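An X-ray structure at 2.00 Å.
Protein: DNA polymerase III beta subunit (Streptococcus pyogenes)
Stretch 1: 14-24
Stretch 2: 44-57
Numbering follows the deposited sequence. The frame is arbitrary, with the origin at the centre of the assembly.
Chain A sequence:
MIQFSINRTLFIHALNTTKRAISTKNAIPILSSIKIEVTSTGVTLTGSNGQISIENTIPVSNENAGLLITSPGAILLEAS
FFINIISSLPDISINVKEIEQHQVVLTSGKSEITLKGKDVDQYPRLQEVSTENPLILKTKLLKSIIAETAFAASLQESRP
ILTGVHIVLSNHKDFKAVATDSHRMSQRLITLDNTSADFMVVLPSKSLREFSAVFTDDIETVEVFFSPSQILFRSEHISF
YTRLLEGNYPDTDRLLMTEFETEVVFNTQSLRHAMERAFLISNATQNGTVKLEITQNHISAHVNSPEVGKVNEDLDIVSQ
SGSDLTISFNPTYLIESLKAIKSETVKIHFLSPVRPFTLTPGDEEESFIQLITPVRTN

Stretch 1, residues 14-24: ALNTTKRAIST
Stretch 2 44-57: TLTGSNGQISIENT

Gly47 faces the helical stretch where there is no room for a side chain: a CB built on it would point toward that stretch and fall 2.7 Å from Ile22 CG1 and 3.0 Å from Thr18 O, so this backbone, as placed, leaves no room for a CB. Its backbone is extended (phi/psi -141/149), and its CA instead packs 3.7 Å from Ile22 CG1.

The hairpin pairs strand 44-48 with strand 52-57 in antiparallel register, through Leu45 N to Asn56 O and Asn56 N to Leu45 O (both 2.7 Å), Gly47 N to Ile54 O (3.0 Å) and Ile54 N to Gly47 O (2.8 Å). Helix 14-18 runs over it at 26° to the first strand and 164° to the second, with axes 8.4 and 8.7 Å away. A 3-10 segment, 19-21, follows, and residues 22-24 are loop, extended at Ile22 and Ser23 and turning back to helical angles at Thr24. The backbones come closest where the 3-10 segment passes into the loop, Ala21 CA to Ser48 CA at 4.8 Å and Ile22 CA to Asn49 CA at 5.2 Å.

Leu45, Ile52, Ile54 and Asn56 direct their CA-to-CB bonds toward the helical stretch. Leu45 (m, t) brings CD1 to 4.0 Å from Ala14 CB and 3.7 Å from Leu15 CD2; Leu15 (m, t) starts away but its end returns. Ala21, its CA-to-CB bond toward the hairpin, packs CB 3.5 Å from Ile54 CG1 (Ile54 m, t) and 3.8 Å from Ile52 CG1 (Ile52 p, t), and also 3.5 Å from Gly47 O.

Thr18 (m), its CA-to-CB bond sideways, sits over both strands: its CG2 is 3.5 Å from Gly47 N, and its OG1 lies 3.5 Å from Asn56 CB. That hydroxyl donates back to Ala14 O at 2.9 Å within the helix. Ala14 O also receives the sole direct hydrogen bond between the stretches, a weak one from Asn56 ND2 (3.3 Å, 141°; chi1 t), so packing rather than direct polar bonding dominates the 652 Å² buried.

At the turn, Asn49 (chi1 p) uses OD1 to accept from Gln51 N (2.8 Å) and Ile52 N (2.9 Å), holding the loop closed around Gly50, whose positive phi (89°) suits glycine. Asn49 N bonds to Ile52 O at 3.1 Å; Ala21 O is 3.0 Å from Asn49 N, but the angle is too poor for a hydrogen bond. Water supplies further links: water 1 accepts from Asn49 ND2 (3.0 Å) and donates to Arg20 O (3.2 Å), while water 2 accepts from Ser23 N (2.8 Å) and lies 2.8 Å from Ser48 O, within hydrogen-bonding reach.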

# COMPACT_ATOMS: atom_id res chain seq x y z
N ALA A 14 -20.93 6.19 2.94
CA ALA A 14 -21.36 7.23 2.01
C ALA A 14 -20.30 8.33 1.83
O ALA A 14 -20.16 8.88 0.74
CB ALA A 14 -22.67 7.86 2.50
N LEU A 15 -19.58 8.65 2.90
CA LEU A 15 -18.53 9.66 2.84
C LEU A 15 -17.37 9.20 1.97
O LEU A 15 -16.87 9.97 1.16
CB LEU A 15 -18.02 9.98 4.26
CG LEU A 15 -18.93 10.85 5.12
CD1 LEU A 15 -18.48 10.84 6.59
CD2 LEU A 15 -18.94 12.26 4.56
N ASN A 16 -16.95 7.96 2.15
CA ASN A 16 -15.84 7.43 1.37
C ASN A 16 -16.17 7.33 -0.11
O ASN A 16 -15.28 7.36 -0.95
CB ASN A 16 -15.42 6.06 1.89
CG ASN A 16 -14.73 6.14 3.24
OD1 ASN A 16 -14.23 7.20 3.63
ND2 ASN A 16 -14.69 5.02 3.95
N THR A 17 -17.45 7.19 -0.43
CA THR A 17 -17.86 7.10 -1.83
C THR A 17 -17.75 8.48 -2.47
O THR A 17 -17.25 8.63 -3.58
CB THR A 17 -19.32 6.66 -1.95
OG1 THR A 17 -19.47 5.33 -1.42
CG2 THR A 17 -19.76 6.66 -3.40
N THR A 18 -18.24 9.48 -1.75
CA THR A 18 -18.21 10.86 -2.21
C THR A 18 -16.77 11.36 -2.34
O THR A 18 -16.44 12.10 -3.26
CB THR A 18 -18.97 11.77 -1.23
OG1 THR A 18 -20.29 11.24 -1.01
CG2 THR A 18 -19.08 13.18 -1.79
N LYS A 19 -15.92 10.93 -1.40
CA LYS A 19 -14.52 11.31 -1.37
C LYS A 19 -13.78 10.87 -2.65
O LYS A 19 -12.68 11.36 -2.93
CB LYS A 19 -13.84 10.71 -0.13
CG LYS A 19 -12.37 11.02 0.02
CD LYS A 19 -12.14 12.50 0.23
CE LYS A 19 -10.65 12.82 0.25
NZ LYS A 19 -10.01 12.46 -1.04
N ARG A 20 -14.37 9.96 -3.41
CA ARG A 20 -13.76 9.49 -4.65
C ARG A 20 -13.64 10.66 -5.64
O ARG A 20 -12.77 10.67 -6.50
CB ARG A 20 -14.59 8.38 -5.29
CG ARG A 20 -14.89 7.20 -4.40
CD ARG A 20 -13.65 6.43 -4.05
NE ARG A 20 -12.92 6.02 -5.24
CZ ARG A 20 -11.98 5.08 -5.26
NH1 ARG A 20 -11.66 4.45 -4.14
NH2 ARG A 20 -11.35 4.78 -6.39
N ALA A 21 -14.53 11.64 -5.51
CA ALA A 21 -14.52 12.80 -6.39
C ALA A 21 -13.73 13.97 -5.79
O ALA A 21 -13.79 15.08 -6.32
CB ALA A 21 -15.95 13.25 -6.68
N ILE A 22 -13.01 13.72 -4.70
CA ILE A 22 -12.25 14.78 -4.04
C ILE A 22 -10.75 14.52 -4.09
O ILE A 22 -10.27 13.52 -3.56
CB ILE A 22 -12.73 14.97 -2.58
CG1 ILE A 22 -14.23 15.27 -2.58
CG2 ILE A 22 -11.97 16.13 -1.91
CD1 ILE A 22 -14.81 15.63 -1.21
N SER A 23 -10.02 15.42 -4.75
CA SER A 23 -8.57 15.32 -4.91
C SER A 23 -7.80 15.62 -3.63
O SER A 23 -8.25 16.37 -2.78
CB SER A 23 -8.08 16.29 -5.99
OG SER A 23 -8.44 15.86 -7.29
N THR A 24 -6.61 15.03 -3.55
CA THR A 24 -5.71 15.22 -2.42
C THR A 24 -5.15 16.64 -2.48
O THR A 24 -5.11 17.34 -1.47
CB THR A 24 -4.56 14.20 -2.50
OG1 THR A 24 -5.09 12.88 -2.40
CG2 THR A 24 -3.55 14.43 -1.38
N THR A 44 -27.52 14.98 1.87
CA THR A 44 -26.83 14.89 0.59
C THR A 44 -25.38 15.36 0.70
O THR A 44 -25.10 16.47 1.16
CB THR A 44 -27.56 15.71 -0.49
OG1 THR A 44 -28.86 15.15 -0.69
CG2 THR A 44 -26.79 15.67 -1.80
N LEU A 45 -24.48 14.49 0.25
CA LEU A 45 -23.04 14.76 0.28
C LEU A 45 -22.55 15.04 -1.13
O LEU A 45 -22.85 14.28 -2.06
CB LEU A 45 -22.30 13.55 0.85
CG LEU A 45 -22.86 13.03 2.18
CD1 LEU A 45 -22.07 11.80 2.62
CD2 LEU A 45 -22.75 14.12 3.24
N THR A 46 -21.79 16.12 -1.29
CA THR A 46 -21.25 16.49 -2.60
C THR A 46 -19.74 16.70 -2.58
O THR A 46 -19.20 17.34 -1.67
CB THR A 46 -21.90 17.79 -3.15
OG1 THR A 46 -23.31 17.63 -3.26
CG2 THR A 46 -21.32 18.12 -4.52
N GLY A 47 -19.08 16.14 -3.58
CA GLY A 47 -17.64 16.27 -3.72
C GLY A 47 -17.32 16.45 -5.20
O GLY A 47 -18.07 15.94 -6.05
N SER A 48 -16.25 17.18 -5.50
CA SER A 48 -15.84 17.40 -6.89
C SER A 48 -14.38 17.80 -6.97
O SER A 48 -13.83 18.38 -6.02
CB SER A 48 -16.71 18.47 -7.57
OG SER A 48 -16.56 19.72 -6.93
N ASN A 49 -13.76 17.49 -8.10
CA ASN A 49 -12.34 17.78 -8.31
C ASN A 49 -12.08 18.47 -9.65
O ASN A 49 -10.96 18.43 -10.15
CB ASN A 49 -11.54 16.48 -8.28
CG ASN A 49 -11.93 15.51 -9.41
OD1 ASN A 49 -12.68 15.87 -10.31
ND2 ASN A 49 -11.40 14.31 -9.36
N GLY A 50 -13.11 19.08 -10.22
CA GLY A 50 -12.94 19.76 -11.50
C GLY A 50 -13.17 18.87 -12.71
O GLY A 50 -13.43 19.37 -13.80
N GLN A 51 -13.08 17.56 -12.52
CA GLN A 51 -13.30 16.61 -13.62
C GLN A 51 -14.63 15.90 -13.38
O GLN A 51 -15.47 15.81 -14.29
CB GLN A 51 -12.15 15.59 -13.66
CG GLN A 51 -12.00 14.85 -14.99
CD GLN A 51 -11.43 15.72 -16.10
OE1 GLN A 51 -10.34 16.27 -15.97
NE2 GLN A 51 -12.17 15.86 -17.19
N ILE A 52 -14.82 15.39 -12.16
CA ILE A 52 -16.07 14.72 -11.79
C ILE A 52 -16.67 15.35 -10.55
O ILE A 52 -15.99 16.07 -9.80
CB ILE A 52 -15.87 13.20 -11.50
CG1 ILE A 52 -14.93 13.01 -10.31
CG2 ILE A 52 -15.32 12.48 -12.72
CD1 ILE A 52 -14.65 11.55 -9.98
N SER A 53 -17.96 15.09 -10.35
CA SER A 53 -18.69 15.57 -9.19
C SER A 53 -19.61 14.43 -8.77
O SER A 53 -20.25 13.79 -9.62
CB SER A 53 -19.55 16.78 -9.52
OG SER A 53 -18.76 17.91 -9.86
N ILE A 54 -19.65 14.16 -7.47
CA ILE A 54 -20.51 13.11 -6.94
C ILE A 54 -21.46 13.69 -5.90
O ILE A 54 -21.03 14.34 -4.95
CB ILE A 54 -19.68 12.01 -6.25
CG1 ILE A 54 -18.83 11.28 -7.29
CG2 ILE A 54 -20.61 11.00 -5.57
CD1 ILE A 54 -17.91 10.25 -6.69
N GLU A 55 -22.76 13.47 -6.12
CA GLU A 55 -23.80 13.91 -5.19
C GLU A 55 -24.42 12.61 -4.68
O GLU A 55 -25.11 11.91 -5.41
CB GLU A 55 -24.85 14.78 -5.88
CG GLU A 55 -24.44 16.24 -6.01
CD GLU A 55 -25.50 17.11 -6.65
OE1 GLU A 55 -26.69 17.00 -6.33
OE2 GLU A 55 -25.08 18.01 -7.53
N ASN A 56 -24.13 12.30 -3.43
CA ASN A 56 -24.60 11.06 -2.82
C ASN A 56 -25.52 11.37 -1.65
O ASN A 56 -25.14 12.03 -0.68
CB ASN A 56 -23.38 10.23 -2.38
CG ASN A 56 -23.76 8.86 -1.84
OD1 ASN A 56 -24.86 8.36 -2.06
ND2 ASN A 56 -22.83 8.24 -1.13
N THR A 57 -26.75 10.89 -1.77
CA THR A 57 -27.77 11.13 -0.77
C THR A 57 -28.07 9.94 0.13
O THR A 57 -28.25 8.82 -0.35
CB THR A 57 -29.10 11.57 -1.44
OG1 THR A 57 -28.90 12.81 -2.12
CG2 THR A 57 -30.21 11.72 -0.40
O HOH W 1 -10.37 12.73 -7.04
O HOH W 2 -11.09 17.88 -5.42